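Tryptophan decarboxylase 1 (Oryza sativa subsp. japonica, PDB 6KHN) decarboxylates L-tryptophan to tryptamine and 5-hydroxy-L-tryptophan to serotonin, using pyridoxal 5'-phosphate as cofactor and working as a homodimer. Local coordinates at residues Gln212-Phe217 with Gly271-Asn276. Sequence-based numbering, arbitrary orientation.
Sequences QTHSTF and GTTSSN. With PLP (pyridoxal-5'-phosphate), chain C.
A chi1 of -167° turns the His214 imidazole away from its own backbone N, against one face of the cofactor's pyridine ring and beside Thr273, whose CB lies 4.0 Å from His214 CD2. His214 CD2 is 3.4 Å from PLP C5, and PLP C5A sits over one face of the imidazole, offset toward its rim; the two ring planes are inclined by only about 20°. Rotation of the imidazole is fixed at its edge: Thr216 N donates almost straight, in the ring plane, to His214 ND1 (3.0 Å), capping helix 215-223. At the other end of the contact, Gln212 CB packs against Thr272 CG2 at 3.7 Å, and the polar links all run through water. Gln212 O accepts from two waters, one bound to Thr273 N and the other to Ser274 N. Bent at chi2 (-57°), the Gln212 side chain presents OE1 to a third water, which donates to it and is hydrogen-bonded to Thr272 OG1 and Ser275 OG as well; Thr272 OG1 additionally bonds Ala277 N. Thus loops following neighbouring parallel strands, 205-210 and 262-269, meet at the cofactor, as in fold-type I PLP enzymes. The capping bond holds serotonin-binding His214 in van der Waals contact with PLP, while water bridges join the two loops alongside.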
loop_
_atom_site.group_PDB
_atom_site.type_symbol
_atom_site.label_atom_id
_atom_site.label_comp_id
_atom_site.label_asym_id
_atom_site.label_seq_id
_atom_site.Cartn_x
_atom_site.Cartn_y
_atom_site.Cartn_z
ATOM N N GLN A 212 -16.533 -12.348 -15.504
ATOM C CA GLN A 212 -16.884 -11.078 -14.885
ATOM C C GLN A 212 -15.970 -10.723 -13.715
ATOM O O GLN A 212 -16.178 -9.686 -13.082
ATOM C CB GLN A 212 -18.335 -11.113 -14.393
ATOM C CG GLN A 212 -19.368 -11.370 -15.471
ATOM C CD GLN A 212 -19.284 -10.350 -16.590
ATOM O OE1 GLN A 212 -19.586 -9.172 -16.401
ATOM N NE2 GLN A 212 -18.860 -10.797 -17.766
ATOM N N THR A 213 -14.993 -11.561 -13.391
ATOM C CA THR A 213 -14.116 -11.263 -12.270
ATOM C C THR A 213 -13.187 -10.118 -12.654
ATOM O O THR A 213 -12.749 -10.022 -13.803
ATOM C CB THR A 213 -13.316 -12.510 -11.870
ATOM O OG1 THR A 213 -14.213 -13.529 -11.415
ATOM C CG2 THR A 213 -12.339 -12.188 -10.740
ATOM N N HIS A 214 -12.913 -9.232 -11.693
ATOM C CA HIS A 214 -12.104 -8.053 -11.975
ATOM C C HIS A 214 -10.747 -8.452 -12.537
ATOM O O HIS A 214 -10.148 -9.439 -12.111
ATOM C CB HIS A 214 -11.923 -7.210 -10.710
ATOM C CG HIS A 214 -11.365 -5.842 -10.968
ATOM N ND1 HIS A 214 -10.064 -5.629 -11.369
ATOM C CD2 HIS A 214 -11.930 -4.615 -10.868
ATOM C CE1 HIS A 214 -9.852 -4.331 -11.511
ATOM N NE2 HIS A 214 -10.970 -3.694 -11.211
ATOM N N SER A 215 -10.255 -7.671 -13.498
ATOM C CA SER A 215 -9.027 -8.052 -14.192
ATOM C C SER A 215 -7.823 -8.128 -13.264
ATOM O O SER A 215 -6.846 -8.806 -13.594
ATOM C CB SER A 215 -8.738 -7.066 -15.316
ATOM O OG SER A 215 -8.734 -5.758 -14.800
ATOM N N THR A 216 -7.853 -7.435 -12.123
ATOM C CA THR A 216 -6.752 -7.553 -11.179
ATOM C C THR A 216 -6.591 -8.985 -10.647
ATOM O O THR A 216 -5.479 -9.379 -10.274
ATOM C CB THR A 216 -6.942 -6.533 -10.052
ATOM O OG1 THR A 216 -5.664 -6.198 -9.503
ATOM C CG2 THR A 216 -7.872 -7.060 -8.949
ATOM N N PHE A 217 -7.648 -9.805 -10.650
ATOM C CA PHE A 217 -7.438 -11.185 -10.217
ATOM C C PHE A 217 -6.537 -11.945 -11.188
ATOM O O PHE A 217 -5.629 -12.676 -10.763
ATOM C CB PHE A 217 -8.748 -11.935 -10.043
ATOM C CG PHE A 217 -8.537 -13.401 -9.844
ATOM C CD1 PHE A 217 -7.972 -13.871 -8.662
ATOM C CD2 PHE A 217 -8.832 -14.305 -10.854
ATOM C CE1 PHE A 217 -7.735 -15.229 -8.481
ATOM C CE2 PHE A 217 -8.597 -15.662 -10.685
ATOM C CZ PHE A 217 -8.058 -16.124 -9.498
ATOM N N GLY A 271 -20.899 -9.038 -6.405
ATOM C CA GLY A 271 -20.938 -7.647 -6.832
ATOM C C GLY A 271 -19.872 -7.323 -7.858
ATOM O O GLY A 271 -18.925 -6.584 -7.567
ATOM N N THR A 272 -20.009 -7.868 -9.064
ATOM C CA THR A 272 -18.948 -7.732 -10.048
ATOM C C THR A 272 -18.816 -6.280 -10.485
ATOM O O THR A 272 -19.752 -5.480 -10.397
ATOM C CB THR A 272 -19.186 -8.619 -11.284
ATOM O OG1 THR A 272 -20.446 -8.303 -11.896
ATOM C CG2 THR A 272 -19.131 -10.113 -10.924
ATOM N N THR A 273 -17.621 -5.954 -10.972
ATOM C CA THR A 273 -17.316 -4.568 -11.296
ATOM C C THR A 273 -18.199 -4.062 -12.437
ATOM O O THR A 273 -18.708 -2.939 -12.382
ATOM C CB THR A 273 -15.824 -4.435 -11.620
ATOM O OG1 THR A 273 -15.553 -3.122 -12.096
ATOM C CG2 THR A 273 -15.415 -5.416 -12.697
ATOM N N SER A 274 -18.452 -4.900 -13.442
ATOM C CA SER A 274 -19.118 -4.416 -14.648
ATOM C C SER A 274 -20.620 -4.221 -14.440
ATOM O O SER A 274 -21.157 -3.139 -14.700
ATOM C CB SER A 274 -18.845 -5.390 -15.800
ATOM O OG SER A 274 -19.775 -5.215 -16.845
ATOM N N SER A 275 -21.317 -5.256 -13.969
ATOM C CA SER A 275 -22.772 -5.227 -13.904
ATOM C C SER A 275 -23.318 -5.648 -12.547
ATOM O O SER A 275 -24.545 -5.765 -12.399
ATOM C CB SER A 275 -23.370 -6.121 -15.006
ATOM O OG SER A 275 -23.289 -7.504 -14.657
ATOM N N ASN A 276 -22.445 -5.893 -11.558
ATOM C CA ASN A 276 -22.858 -6.248 -10.196
ATOM C C ASN A 276 -23.542 -7.617 -10.160
ATOM O O ASN A 276 -24.499 -7.833 -9.407
ATOM C CB ASN A 276 -23.767 -5.171 -9.586
ATOM C CG ASN A 276 -23.030 -4.214 -8.653
ATOM O OD1 ASN A 276 -21.797 -4.226 -8.545
ATOM N ND2 ASN A 276 -23.796 -3.369 -7.980
HETATM N N1 PLP C . -12.866 -6.298 -7.235
HETATM C C2 PLP C . -14.126 -5.758 -7.422
HETATM C C2A PLP C . -15.365 -6.606 -7.389
HETATM C C3 PLP C . -14.258 -4.392 -7.641
HETATM O O3 PLP C . -15.529 -3.912 -7.818
HETATM C C4 PLP C . -13.134 -3.543 -7.677
HETATM C C4A PLP C . -13.281 -2.041 -7.735
HETATM C C5 PLP C . -11.860 -4.087 -7.479
HETATM C C6 PLP C . -11.744 -5.469 -7.262
HETATM C C5A PLP C . -10.631 -3.181 -7.514
HETATM O O4P PLP C . -9.589 -3.718 -6.706
HETATM P P PLP C . -8.311 -2.843 -6.177
HETATM O O1P PLP C . -8.226 -1.624 -7.081
HETATM O O2P PLP C . -8.500 -2.419 -4.708
HETATM O O3P PLP C . -7.021 -3.643 -6.283
HETATM O O HOH W 1 -17.203 -7.511 -14.178
HETATM O O HOH W 2 -15.717 -8.064 -10.775
HETATM O O HOH W 3 -20.919 -8.367 -14.422
#